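Local coordinates for cytokinesis protein 2 (Saccharomyces cerevisiae, PDB 4WPE) that mediates the cytoskeletal rearrangements of cytokinesis and binds phospholipids and actin filaments, represented here by its dimeric, all-helical F-BAR domain, at residues A[14-19]-A[207-212]; A[45-50]-A[239-244]; A[94-99]-A[246-251]; A[123-128]-A[216-221]. All coordinates share one frame; numbering follows the deposited sequence.

Contact 1: A[14-19]-A[207-212]; sequences CFWDPN and FWIHEW
W16 and W212 meet edge to face. The five-membered ring of W212 turns its edge to the six-membered ring of W16, with the planes at 89° and the ring centroids 4.6 Å apart. W212 CD1 is the atom over the face and lies 3.4 Å from W16 CZ3. With CG anti to the backbone N (chi1 179°), the W212 indole extends toward the loop. This T-shaped stack is the tight part of the contact. W212 NE1 also faces the backbone of the loop, but its hydrogen bond to F15 O is weak, at 3.4 Å and 141°.

The loose side is at I209, which is exposed. I209 CG2 stays 4.2 Å from W16 CZ3. I209 O sits at the edge of the W16 ring, near its plane, 3.5 Å from W16 CH2. The indole nitrogen of W16 is hydrogen-bonded to E12 O, and R279 of the second subunit packs on this partly exposed side chain.

The contact joins the loop between helices 11-14 and 21-35 to the long helix 170-259 of the F-BAR domain. W212 is covered further by V23 and L26 of helix 21-35 and by I129 of helix 76-162.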
loop_
_atom_site.group_PDB
_atom_site.type_symbol
_atom_site.label_atom_id
_atom_site.label_comp_id
_atom_site.label_asym_id
_atom_site.label_seq_id
_atom_site.Cartn_x
_atom_site.Cartn_y
_atom_site.Cartn_z
ATOM N N CYS A 14 -28.068 37.654 7.884
ATOM C CA CYS A 14 -29.139 37.124 7.047
ATOM C C CYS A 14 -30.128 36.182 7.731
ATOM O O CYS A 14 -30.982 35.599 7.064
ATOM C CB CYS A 14 -28.526 36.397 5.853
ATOM S SG CYS A 14 -27.450 37.435 4.851
ATOM N N PHE A 15 -30.035 36.027 9.047
ATOM C CA PHE A 15 -30.899 35.060 9.718
ATOM C C PHE A 15 -31.769 35.682 10.802
ATOM O O PHE A 15 -31.801 35.211 11.938
ATOM C CB PHE A 15 -30.055 33.924 10.292
ATOM C CG PHE A 15 -29.374 33.103 9.239
ATOM C CD1 PHE A 15 -29.985 31.975 8.718
ATOM C CD2 PHE A 15 -28.134 33.474 8.746
ATOM C CE1 PHE A 15 -29.368 31.224 7.741
ATOM C CE2 PHE A 15 -27.511 32.725 7.769
ATOM C CZ PHE A 15 -28.129 31.599 7.265
ATOM N N TRP A 16 -32.494 36.733 10.427
ATOM C CA TRP A 16 -33.412 37.406 11.337
ATOM C C TRP A 16 -34.869 37.138 10.951
ATOM O O TRP A 16 -35.406 37.775 10.045
ATOM C CB TRP A 16 -33.148 38.912 11.345
ATOM C CG TRP A 16 -31.788 39.314 11.837
ATOM C CD1 TRP A 16 -30.680 39.561 11.076
ATOM C CD2 TRP A 16 -31.398 39.542 13.194
ATOM N NE1 TRP A 16 -29.623 39.919 11.877
ATOM C CE2 TRP A 16 -30.041 39.916 13.191
ATOM C CE3 TRP A 16 -32.065 39.462 14.424
ATOM C CZ2 TRP A 16 -29.333 40.210 14.354
ATOM C CZ3 TRP A 16 -31.365 39.754 15.583
ATOM C CH2 TRP A 16 -30.013 40.123 15.539
ATOM N N ASP A 17 -35.499 36.193 11.643
ATOM C CA ASP A 17 -36.902 35.864 11.404
ATOM C C ASP A 17 -37.733 36.120 12.661
ATOM O O ASP A 17 -37.249 35.912 13.774
ATOM C CB ASP A 17 -37.047 34.405 10.959
ATOM N N PRO A 18 -38.988 36.570 12.484
ATOM C CA PRO A 18 -39.877 36.901 13.607
ATOM C C PRO A 18 -40.392 35.672 14.358
ATOM O O PRO A 18 -41.147 35.816 15.319
ATOM C CB PRO A 18 -41.032 37.645 12.928
ATOM C CG PRO A 18 -41.065 37.091 11.553
ATOM C CD PRO A 18 -39.631 36.822 11.183
ATOM N N ASN A 19 -39.994 34.483 13.918
ATOM C CA ASN A 19 -40.309 33.257 14.643
ATOM C C ASN A 19 -39.043 32.474 14.967
ATOM O O ASN A 19 -39.104 31.296 15.329
ATOM C CB ASN A 19 -41.281 32.388 13.846
ATOM C CG ASN A 19 -42.678 32.977 13.792
ATOM O OD1 ASN A 19 -43.432 32.907 14.762
ATOM N ND2 ASN A 19 -43.030 33.559 12.652
ATOM N N PHE A 207 -33.134 42.567 24.277
ATOM C CA PHE A 207 -31.959 41.849 24.751
ATOM C C PHE A 207 -31.610 40.692 23.824
ATOM O O PHE A 207 -30.433 40.397 23.603
ATOM C CB PHE A 207 -32.182 41.330 26.172
ATOM C CG PHE A 207 -30.968 40.677 26.777
ATOM C CD1 PHE A 207 -29.846 41.427 27.093
ATOM C CD2 PHE A 207 -30.952 39.316 27.036
ATOM C CE1 PHE A 207 -28.727 40.830 27.651
ATOM C CE2 PHE A 207 -29.838 38.714 27.595
ATOM C CZ PHE A 207 -28.724 39.472 27.903
ATOM N N TRP A 208 -32.635 40.039 23.283
ATOM C CA TRP A 208 -32.426 38.934 22.353
ATOM C C TRP A 208 -31.744 39.413 21.082
ATOM O O TRP A 208 -30.817 38.774 20.585
ATOM C CB TRP A 208 -33.748 38.255 22.004
ATOM C CG TRP A 208 -33.654 37.404 20.775
ATOM C CD1 TRP A 208 -34.130 37.705 19.534
ATOM C CD2 TRP A 208 -33.038 36.117 20.667
ATOM N NE1 TRP A 208 -33.856 36.684 18.660
ATOM C CE2 TRP A 208 -33.183 35.696 19.330
ATOM C CE3 TRP A 208 -32.378 35.277 21.569
ATOM C CZ2 TRP A 208 -32.694 34.475 18.874
ATOM C CZ3 TRP A 208 -31.892 34.063 21.114
ATOM C CH2 TRP A 208 -32.054 33.674 19.778
ATOM N N ILE A 209 -32.217 40.539 20.561
ATOM C CA ILE A 209 -31.624 41.151 19.380
ATOM C C ILE A 209 -30.162 41.491 19.646
ATOM O O ILE A 209 -29.289 41.221 18.821
ATOM C CB ILE A 209 -32.397 42.417 18.965
ATOM C CG1 ILE A 209 -33.750 42.023 18.363
ATOM C CG2 ILE A 209 -31.598 43.237 17.970
ATOM C CD1 ILE A 209 -34.605 43.195 17.946
ATOM N N HIS A 210 -29.905 42.066 20.815
ATOM C CA HIS A 210 -28.549 42.378 21.245
ATOM C C HIS A 210 -27.698 41.110 21.324
ATOM O O HIS A 210 -26.564 41.083 20.846
ATOM C CB HIS A 210 -28.579 43.097 22.597
ATOM C CG HIS A 210 -27.229 43.283 23.219
ATOM N ND1 HIS A 210 -26.428 44.371 22.948
ATOM C CD2 HIS A 210 -26.546 42.524 24.110
ATOM C CE1 HIS A 210 -25.305 44.271 23.639
ATOM N NE2 HIS A 210 -25.352 43.160 24.351
ATOM N N GLU A 211 -28.259 40.056 21.911
ATOM C CA GLU A 211 -27.527 38.806 22.090
ATOM C C GLU A 211 -27.348 38.037 20.789
ATOM O O GLU A 211 -26.246 37.585 20.482
ATOM C CB GLU A 211 -28.230 37.915 23.117
ATOM C CG GLU A 211 -28.065 38.365 24.564
ATOM C CD GLU A 211 -26.637 38.232 25.073
ATOM O OE1 GLU A 211 -26.360 37.273 25.826
ATOM O OE2 GLU A 211 -25.794 39.092 24.734
ATOM N N TRP A 212 -28.427 37.884 20.024
ATOM C CA TRP A 212 -28.372 37.097 18.790
ATOM C C TRP A 212 -27.415 37.700 17.765
ATOM O O TRP A 212 -26.869 36.992 16.921
ATOM C CB TRP A 212 -29.763 36.953 18.170
ATOM C CG TRP A 212 -29.743 36.179 16.888
ATOM C CD1 TRP A 212 -30.035 36.649 15.641
ATOM C CD2 TRP A 212 -29.379 34.805 16.723
ATOM N NE1 TRP A 212 -29.892 35.647 14.711
ATOM C CE2 TRP A 212 -29.489 34.504 15.351
ATOM C CE3 TRP A 212 -28.978 33.795 17.604
ATOM C CZ2 TRP A 212 -29.213 33.238 14.840
ATOM C CZ3 TRP A 212 -28.703 32.538 17.094
ATOM C CH2 TRP A 212 -28.822 32.272 15.726
#

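Contact 2: A[45-50]-A[239-244]; sequences KQRSEL and TSSMET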
loop_
_atom_site.group_PDB
_atom_site.type_symbol
_atom_site.label_atom_id
_atom_site.label_comp_id
_atom_site.label_asym_id
_atom_site.label_seq_id
_atom_site.Cartn_x
_atom_site.Cartn_y
_atom_site.Cartn_z
ATOM N N LYS A 45 -8.356 7.244 10.643
ATOM C CA LYS A 45 -7.964 6.147 11.516
ATOM C C LYS A 45 -7.726 4.867 10.723
ATOM O O LYS A 45 -6.659 4.262 10.817
ATOM C CB LYS A 45 -9.029 5.911 12.586
ATOM C CG LYS A 45 -8.688 4.797 13.557
ATOM C CD LYS A 45 -9.745 4.662 14.640
ATOM C CE LYS A 45 -9.321 3.645 15.685
ATOM N NZ LYS A 45 -10.490 3.074 16.406
ATOM N N GLN A 46 -8.724 4.464 9.941
ATOM C CA GLN A 46 -8.642 3.229 9.166
ATOM C C GLN A 46 -7.523 3.281 8.134
ATOM O O GLN A 46 -6.808 2.301 7.931
ATOM C CB GLN A 46 -9.974 2.937 8.477
ATOM C CG GLN A 46 -11.117 2.684 9.438
ATOM C CD GLN A 46 -12.188 1.793 8.836
ATOM O OE1 GLN A 46 -13.309 2.237 8.571
ATOM N NE2 GLN A 46 -11.849 0.525 8.620
ATOM N N ARG A 47 -7.385 4.430 7.483
ATOM C CA ARG A 47 -6.298 4.663 6.541
ATOM C C ARG A 47 -4.935 4.550 7.230
ATOM O O ARG A 47 -3.989 4.005 6.664
ATOM C CB ARG A 47 -6.457 6.037 5.890
ATOM C CG ARG A 47 -5.290 6.478 5.040
ATOM C CD ARG A 47 -5.317 5.836 3.673
ATOM N NE ARG A 47 -4.887 6.778 2.646
ATOM C CZ ARG A 47 -3.617 7.027 2.347
ATOM N NH1 ARG A 47 -2.648 6.404 3.001
ATOM N NH2 ARG A 47 -3.315 7.903 1.397
ATOM N N SER A 48 -4.844 5.066 8.452
ATOM C CA SER A 48 -3.617 4.965 9.237
ATOM C C SER A 48 -3.288 3.510 9.544
ATOM O O SER A 48 -2.142 3.077 9.405
ATOM C CB SER A 48 -3.741 5.753 10.542
ATOM O OG SER A 48 -4.202 4.916 11.591
ATOM N N GLU A 49 -4.306 2.764 9.960
ATOM C CA GLU A 49 -4.138 1.363 10.321
ATOM C C GLU A 49 -3.757 0.535 9.100
ATOM O O GLU A 49 -3.068 -0.480 9.217
ATOM C CB GLU A 49 -5.419 0.818 10.961
ATOM N N LEU A 50 -4.198 0.984 7.929
ATOM C CA LEU A 50 -3.915 0.294 6.675
ATOM C C LEU A 50 -2.448 0.413 6.275
ATOM O O LEU A 50 -1.825 -0.565 5.852
ATOM C CB LEU A 50 -4.805 0.842 5.558
ATOM C CG LEU A 50 -4.557 0.309 4.144
ATOM C CD1 LEU A 50 -4.791 -1.190 4.088
ATOM C CD2 LEU A 50 -5.440 1.030 3.132
ATOM N N THR A 239 -0.307 16.104 1.494
ATOM C CA THR A 239 1.119 16.401 1.406
ATOM C C THR A 239 1.940 15.215 1.904
ATOM O O THR A 239 2.922 14.820 1.272
ATOM C CB THR A 239 1.482 17.672 2.204
ATOM O OG1 THR A 239 1.015 18.828 1.497
ATOM C CG2 THR A 239 2.984 17.785 2.389
ATOM N N SER A 240 1.523 14.643 3.030
ATOM C CA SER A 240 2.185 13.470 3.593
ATOM C C SER A 240 2.143 12.301 2.618
ATOM O O SER A 240 3.131 11.591 2.443
ATOM C CB SER A 240 1.535 13.068 4.917
ATOM O OG SER A 240 1.930 13.941 5.962
ATOM N N SER A 241 0.992 12.112 1.985
ATOM C CA SER A 241 0.837 11.070 0.982
ATOM C C SER A 241 1.686 11.395 -0.240
ATOM O O SER A 241 2.341 10.520 -0.805
ATOM C CB SER A 241 -0.631 10.914 0.591
ATOM O OG SER A 241 -1.419 10.556 1.713
HETATM N N MSE A 242 1.678 12.666 -0.631
HETATM C CA MSE A 242 2.447 13.135 -1.781
HETATM C C MSE A 242 3.934 12.846 -1.628
HETATM O O MSE A 242 4.603 12.468 -2.588
HETATM C CB MSE A 242 2.239 14.637 -1.986
HETATM C CG MSE A 242 3.002 15.205 -3.165
HETATM SE SE MSE A 242 2.373 14.470 -4.854
HETATM C CE MSE A 242 0.874 15.679 -5.155
ATOM N N GLU A 243 4.447 13.030 -0.417
ATOM C CA GLU A 243 5.865 12.831 -0.155
ATOM C C GLU A 243 6.258 11.382 -0.402
ATOM O O GLU A 243 7.352 11.105 -0.894
ATOM C CB GLU A 243 6.212 13.245 1.275
ATOM C CG GLU A 243 6.401 14.744 1.448
ATOM C CD GLU A 243 6.518 15.155 2.902
ATOM O OE1 GLU A 243 6.003 14.421 3.772
ATOM O OE2 GLU A 243 7.128 16.211 3.177
ATOM N N THR A 244 5.357 10.463 -0.077
ATOM C CA THR A 244 5.605 9.047 -0.314
ATOM C C THR A 244 5.659 8.727 -1.804
ATOM O O THR A 244 6.604 8.102 -2.278
ATOM C CB THR A 244 4.529 8.169 0.336
ATOM O OG1 THR A 244 4.483 8.436 1.742
ATOM C CG2 THR A 244 4.840 6.696 0.109
#
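R47 and S241 touch through their side-chain ends. The polar approach comes first. R47 NH2 lies 3.3 Å from S241 OG, and the hydroxyl comes to the guanidinium obliquely. R47 CG is anti to the backbone N (chi1 172°), which sends the side chain out from helix 37-71. The chain then bends at chi2 and chi3 and turns the guanidinium to the second helix. S241 OG has a stronger partner in its own helix, the carbonyl oxygen of F237.

Van der Waals contact across the pair is slight. S241 CB is 4.1 Å from R47 NH2, and the two segments bury just 52 Å² between them. Their nearest CA atoms, those of R47 and S241, are 11.1 Å apart. The long arginine therefore covers most of the distance between the two helices of the F-BAR bundle, inside the dimer of this elongated domain. Both touching residues are buried, and F237 and Y245 of helix 170-259 pack on R47.

R47 also has charged partners. R47 NH1 forms a salt bridge with E51, and R47 NE forms one with E89 of the second subunit. The two carboxylates probably offset the like charge of R92 of the second subunit, which comes close to R47 NH2.

Q99 of helix 76-162 adds a neutral partner. Q99 OE1 accepts a hydrogen bond from R47 NH1, and Q99 NE2 makes a weak one with T244 OG1.

Contact 3: A[94-99]-A[246-251]; sequences QSHSKQ and ILEQTK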
loop_
_atom_site.group_PDB
_atom_site.type_symbol
_atom_site.label_atom_id
_atom_site.label_comp_id
_atom_site.label_asym_id
_atom_site.label_seq_id
_atom_site.Cartn_x
_atom_site.Cartn_y
_atom_site.Cartn_z
ATOM N N GLN A 94 9.552 1.892 5.012
ATOM C CA GLN A 94 9.801 2.939 5.996
ATOM C C GLN A 94 8.968 4.186 5.698
ATOM O O GLN A 94 8.527 4.885 6.612
ATOM C CB GLN A 94 11.288 3.298 6.035
ATOM N N SER A 95 8.748 4.456 4.416
ATOM C CA SER A 95 8.023 5.649 4.000
ATOM C C SER A 95 6.535 5.530 4.309
ATOM O O SER A 95 5.899 6.495 4.740
ATOM C CB SER A 95 8.231 5.908 2.509
ATOM O OG SER A 95 7.526 7.064 2.097
ATOM N N HIS A 96 5.980 4.344 4.080
ATOM C CA HIS A 96 4.584 4.090 4.411
ATOM C C HIS A 96 4.401 4.030 5.921
ATOM O O HIS A 96 3.367 4.444 6.446
ATOM C CB HIS A 96 4.096 2.792 3.768
ATOM C CG HIS A 96 3.825 2.908 2.298
ATOM N ND1 HIS A 96 2.557 2.848 1.772
ATOM C CD2 HIS A 96 4.665 3.075 1.249
ATOM C CE1 HIS A 96 2.622 2.973 0.454
ATOM N NE2 HIS A 96 3.887 3.113 0.115
ATOM N N SER A 97 5.409 3.512 6.615
ATOM C CA SER A 97 5.360 3.420 8.068
ATOM C C SER A 97 5.358 4.805 8.692
ATOM O O SER A 97 4.601 5.074 9.625
ATOM C CB SER A 97 6.536 2.607 8.604
ATOM O OG SER A 97 6.468 2.508 10.014
ATOM N N LYS A 98 6.207 5.684 8.170
ATOM C CA LYS A 98 6.267 7.060 8.645
ATOM C C LYS A 98 4.966 7.789 8.317
ATOM O O LYS A 98 4.465 8.578 9.117
ATOM C CB LYS A 98 7.464 7.789 8.031
ATOM C CG LYS A 98 7.459 9.288 8.254
ATOM C CD LYS A 98 8.512 9.983 7.403
ATOM C CE LYS A 98 8.399 11.498 7.531
ATOM N NZ LYS A 98 9.488 12.199 6.793
ATOM N N GLN A 99 4.419 7.507 7.138
ATOM C CA GLN A 99 3.145 8.081 6.720
ATOM C C GLN A 99 2.022 7.635 7.648
ATOM O O GLN A 99 1.136 8.419 7.992
ATOM C CB GLN A 99 2.826 7.682 5.279
ATOM C CG GLN A 99 1.736 8.516 4.621
ATOM C CD GLN A 99 1.126 7.824 3.415
ATOM O OE1 GLN A 99 0.254 6.964 3.553
ATOM N NE2 GLN A 99 1.595 8.181 2.227
ATOM N N ILE A 246 6.155 10.631 -4.339
ATOM C CA ILE A 246 7.286 11.271 -4.998
ATOM C C ILE A 246 8.570 10.507 -4.679
ATOM O O ILE A 246 9.448 10.362 -5.532
ATOM C CB ILE A 246 7.411 12.753 -4.586
ATOM C CG1 ILE A 246 6.535 13.619 -5.491
ATOM C CG2 ILE A 246 8.842 13.234 -4.689
ATOM C CD1 ILE A 246 6.213 14.974 -4.918
ATOM N N LEU A 247 8.662 9.995 -3.456
ATOM C CA LEU A 247 9.797 9.168 -3.061
ATOM C C LEU A 247 9.803 7.844 -3.817
ATOM O O LEU A 247 10.837 7.423 -4.340
ATOM C CB LEU A 247 9.781 8.907 -1.552
ATOM C CG LEU A 247 10.725 7.819 -1.032
ATOM C CD1 LEU A 247 11.418 8.284 0.238
ATOM C CD2 LEU A 247 9.975 6.515 -0.775
ATOM N N GLU A 248 8.645 7.191 -3.865
ATOM C CA GLU A 248 8.522 5.890 -4.517
ATOM C C GLU A 248 8.880 5.974 -5.996
ATOM O O GLU A 248 9.392 5.017 -6.575
ATOM C CB GLU A 248 7.106 5.332 -4.345
ATOM C CG GLU A 248 6.758 4.992 -2.901
ATOM C CD GLU A 248 5.363 4.416 -2.744
ATOM O OE1 GLU A 248 4.379 5.188 -2.815
ATOM O OE2 GLU A 248 5.251 3.189 -2.540
ATOM N N GLN A 249 8.616 7.128 -6.600
ATOM C CA GLN A 249 8.975 7.341 -7.993
ATOM C C GLN A 249 10.494 7.409 -8.155
ATOM O O GLN A 249 11.056 6.824 -9.078
ATOM C CB GLN A 249 8.316 8.614 -8.531
ATOM C CG GLN A 249 8.816 9.044 -9.901
ATOM C CD GLN A 249 8.039 10.217 -10.466
ATOM O OE1 GLN A 249 7.452 11.004 -9.723
ATOM N NE2 GLN A 249 8.024 10.335 -11.790
ATOM N N THR A 250 11.151 8.112 -7.238
ATOM C CA THR A 250 12.599 8.282 -7.281
ATOM C C THR A 250 13.322 6.949 -7.115
ATOM O O THR A 250 14.377 6.724 -7.708
ATOM C CB THR A 250 13.075 9.258 -6.185
ATOM O OG1 THR A 250 12.326 10.476 -6.271
ATOM C CG2 THR A 250 14.553 9.574 -6.344
ATOM N N LYS A 251 12.742 6.065 -6.311
ATOM C CA LYS A 251 13.346 4.763 -6.056
ATOM C C LYS A 251 13.201 3.830 -7.254
ATOM O O LYS A 251 14.090 3.025 -7.527
ATOM C CB LYS A 251 12.732 4.129 -4.809
ATOM C CG LYS A 251 13.014 4.907 -3.536
ATOM C CD LYS A 251 14.478 5.307 -3.462
ATOM C CE LYS A 251 14.836 5.866 -2.099
ATOM N NZ LYS A 251 16.239 6.366 -2.074
#
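H96 and E248 form a His-carboxylate hydrogen bond between helices 76-162 and 170-259 of the F-BAR bundle. H96 NE2 donates to E248 OE2 at 3.0 Å, and the bond is nearly straight at 167°. The oxygen lies in the imidazole plane, at the ring edge. The carboxylate is turned across the ring, with the two planes 76° apart, and H96 NE2 comes to E248 OE2 from above the carboxylate plane. E248 is extended beyond CG, which brings its acid group across to the imidazole.

Both residues are buried in this helical bundle and have further polar partners. E248 OE2 also takes a salt bridge from R92, and H96 ND1 is hydrogen-bonded to E51 of helix 37-71. H96 thus links acids on two other helices. A leucine in place of H96 would probably cost E248 OE2 and E51 one partner each, leaving them to R92 and R47, and remove the imidazole bridge between them.

Beside the bond is a small van der Waals touch. S95 CB and L247 CD2 are 3.8 Å apart, and S95 OG is as close to the same methyl. S95 OG has a weak hydrogen bond to T244 OG1.

Contact 4: A[123-128]-A[216-221]; sequences TTLSGK and SCELQE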
loop_
_atom_site.group_PDB
_atom_site.type_symbol
_atom_site.label_atom_id
_atom_site.label_comp_id
_atom_site.label_asym_id
_atom_site.label_seq_id
_atom_site.Cartn_x
_atom_site.Cartn_y
_atom_site.Cartn_z
ATOM N N THR A 123 -22.719 22.623 22.428
ATOM C CA THR A 123 -23.653 22.261 23.488
ATOM C C THR A 123 -23.920 23.448 24.413
ATOM O O THR A 123 -25.068 23.732 24.756
ATOM C CB THR A 123 -23.128 21.063 24.309
ATOM O OG1 THR A 123 -23.186 19.877 23.505
ATOM C CG2 THR A 123 -23.967 20.853 25.560
ATOM N N THR A 124 -22.855 24.146 24.793
ATOM C CA THR A 124 -22.967 25.327 25.641
ATOM C C THR A 124 -23.752 26.443 24.950
ATOM O O THR A 124 -24.623 27.067 25.557
ATOM C CB THR A 124 -21.582 25.858 26.042
ATOM O OG1 THR A 124 -20.896 24.864 26.812
ATOM C CG2 THR A 124 -21.712 27.124 26.865
ATOM N N LEU A 125 -23.445 26.683 23.678
ATOM C CA LEU A 125 -24.127 27.715 22.901
ATOM C C LEU A 125 -25.622 27.450 22.795
ATOM O O LEU A 125 -26.434 28.339 23.041
ATOM C CB LEU A 125 -23.527 27.821 21.500
ATOM C CG LEU A 125 -22.469 28.902 21.288
ATOM C CD1 LEU A 125 -22.118 29.023 19.815
ATOM C CD2 LEU A 125 -22.958 30.231 21.828
ATOM N N SER A 126 -25.978 26.224 22.427
ATOM C CA SER A 126 -27.375 25.851 22.248
ATOM C C SER A 126 -28.178 26.016 23.533
ATOM O O SER A 126 -29.346 26.400 23.498
ATOM C CB SER A 126 -27.478 24.414 21.748
ATOM O OG SER A 126 -27.032 24.323 20.408
ATOM N N GLY A 127 -27.545 25.725 24.664
ATOM C CA GLY A 127 -28.184 25.900 25.954
ATOM C C GLY A 127 -28.476 27.363 26.213
ATOM O O GLY A 127 -29.580 27.725 26.624
ATOM N N LYS A 128 -27.475 28.205 25.967
ATOM C CA LYS A 128 -27.619 29.648 26.121
ATOM C C LYS A 128 -28.692 30.191 25.194
ATOM O O LYS A 128 -29.468 31.063 25.578
ATOM C CB LYS A 128 -26.294 30.352 25.847
ATOM C CG LYS A 128 -26.319 31.852 26.076
ATOM C CD LYS A 128 -24.905 32.409 26.027
ATOM C CE LYS A 128 -24.884 33.924 26.105
ATOM N NZ LYS A 128 -23.482 34.431 26.106
ATOM N N SER A 216 -24.785 34.676 16.864
ATOM C CA SER A 216 -24.745 34.227 15.479
ATOM C C SER A 216 -23.334 34.382 14.937
ATOM O O SER A 216 -22.916 33.642 14.048
ATOM C CB SER A 216 -25.730 35.013 14.618
ATOM O OG SER A 216 -25.440 36.396 14.672
ATOM N N CYS A 217 -22.601 35.350 15.475
ATOM C CA CYS A 217 -21.203 35.528 15.110
ATOM C C CYS A 217 -20.362 34.409 15.710
ATOM O O CYS A 217 -19.451 33.896 15.057
ATOM C CB CYS A 217 -20.682 36.893 15.565
ATOM S SG CYS A 217 -20.693 38.155 14.270
ATOM N N GLU A 218 -20.676 34.032 16.947
ATOM C CA GLU A 218 -20.024 32.894 17.591
ATOM C C GLU A 218 -20.218 31.631 16.752
ATOM O O GLU A 218 -19.290 30.841 16.585
ATOM C CB GLU A 218 -20.566 32.675 19.007
ATOM C CG GLU A 218 -20.025 33.638 20.060
ATOM C CD GLU A 218 -20.044 33.041 21.457
ATOM O OE1 GLU A 218 -19.507 31.926 21.633
ATOM O OE2 GLU A 218 -20.597 33.681 22.377
ATOM N N LEU A 219 -21.423 31.454 16.220
ATOM C CA LEU A 219 -21.717 30.324 15.343
ATOM C C LEU A 219 -20.911 30.404 14.054
ATOM O O LEU A 219 -20.325 29.415 13.613
ATOM C CB LEU A 219 -23.209 30.264 15.018
ATOM C CG LEU A 219 -24.137 29.799 16.142
ATOM C CD1 LEU A 219 -25.591 29.900 15.709
ATOM C CD2 LEU A 219 -23.798 28.377 16.559
ATOM N N GLN A 220 -20.885 31.588 13.451
ATOM C CA GLN A 220 -20.158 31.796 12.206
ATOM C C GLN A 220 -18.658 31.588 12.409
ATOM O O GLN A 220 -17.943 31.210 11.486
ATOM C CB GLN A 220 -20.441 33.195 11.658
ATOM C CG GLN A 220 -19.751 33.503 10.347
ATOM C CD GLN A 220 -20.111 34.871 9.813
ATOM O OE1 GLN A 220 -21.264 35.293 9.886
ATOM N NE2 GLN A 220 -19.120 35.578 9.279
ATOM N N GLU A 221 -18.190 31.830 13.628
ATOM C CA GLU A 221 -16.796 31.583 13.969
ATOM C C GLU A 221 -16.554 30.089 14.144
ATOM O O GLU A 221 -15.487 29.581 13.798
ATOM C CB GLU A 221 -16.407 32.339 15.241
ATOM C CG GLU A 221 -15.021 32.005 15.770
ATOM C CD GLU A 221 -14.686 32.760 17.040
ATOM O OE1 GLU A 221 -14.500 33.995 16.969
ATOM O OE2 GLU A 221 -14.614 32.121 18.109
#
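L125 packs on L219 and E218 where helices 76-162 and 170-259 run side by side in the F-BAR bundle. The CA atoms of L125 and L219 are 8.4 Å apart, so the helices are close here.

L125 has the most surface covered by the contact, and it uses both methyls. CD1 faces the aliphatic side. L125 CD1 lies 3.7 Å from L219 CD2 and 4.0 Å from E218 CB. The other methyl turns to the acid, with L125 CD2 3.8 Å from E218 OE1. An alanine in place of L125 would probably open a gap between the helices and take away the part of the cover over L219 CD2 and the E218 stem that L125 supplies.

E218 comes second. Its CG is beside the backbone N (chi1 -78°) and the chain is extended beyond. Its stem crosses L125 at a slant, with E218 CB against L125 CD1 and the acid end against L125 CD2. The end of E218 is polar and is paired elsewhere. E218 OE1 forms a salt bridge with R121, which sits one turn before L125 on helix 76-162. R121 also pairs with E221, so one arginine ties two acids of helix 170-259 to the neighbouring helix. K128 brings an opposite charge near E218, but K128 NZ and E218 OE2 stay 4.8 Å apart.

L219 gives the smallest of the three surfaces. It is buried, with L26 and L27 of helix 21-35 and W212 also on it. The two leucines pass one another with their chains pointing opposite ways, and L219 CD2 is the single branch within 4.2 Å of L125.

All four contacts use helix 170-259, at different levels along the F-BAR domain. Contacts 2 and 4 are buried, while contacts 1 and 3 are partly buried. Contacts 3 and 4 join the same two helices, yet their centres are about 43 Å apart and their chemistry differs: a histidine-carboxylate hydrogen bond in one, leucine packing in the other. Contact 1 is aromatic and holds a loop. It touches contact 4, where E211 meets K128 and W212 meets L219. Contacts 2 and 3 are also neighbours, with a probable hydrogen bond from R47 NH1 to Q99 OE1. These two form a polar region beside the second subunit, and contact 2 lies about 34 Å from contact 4 between centres.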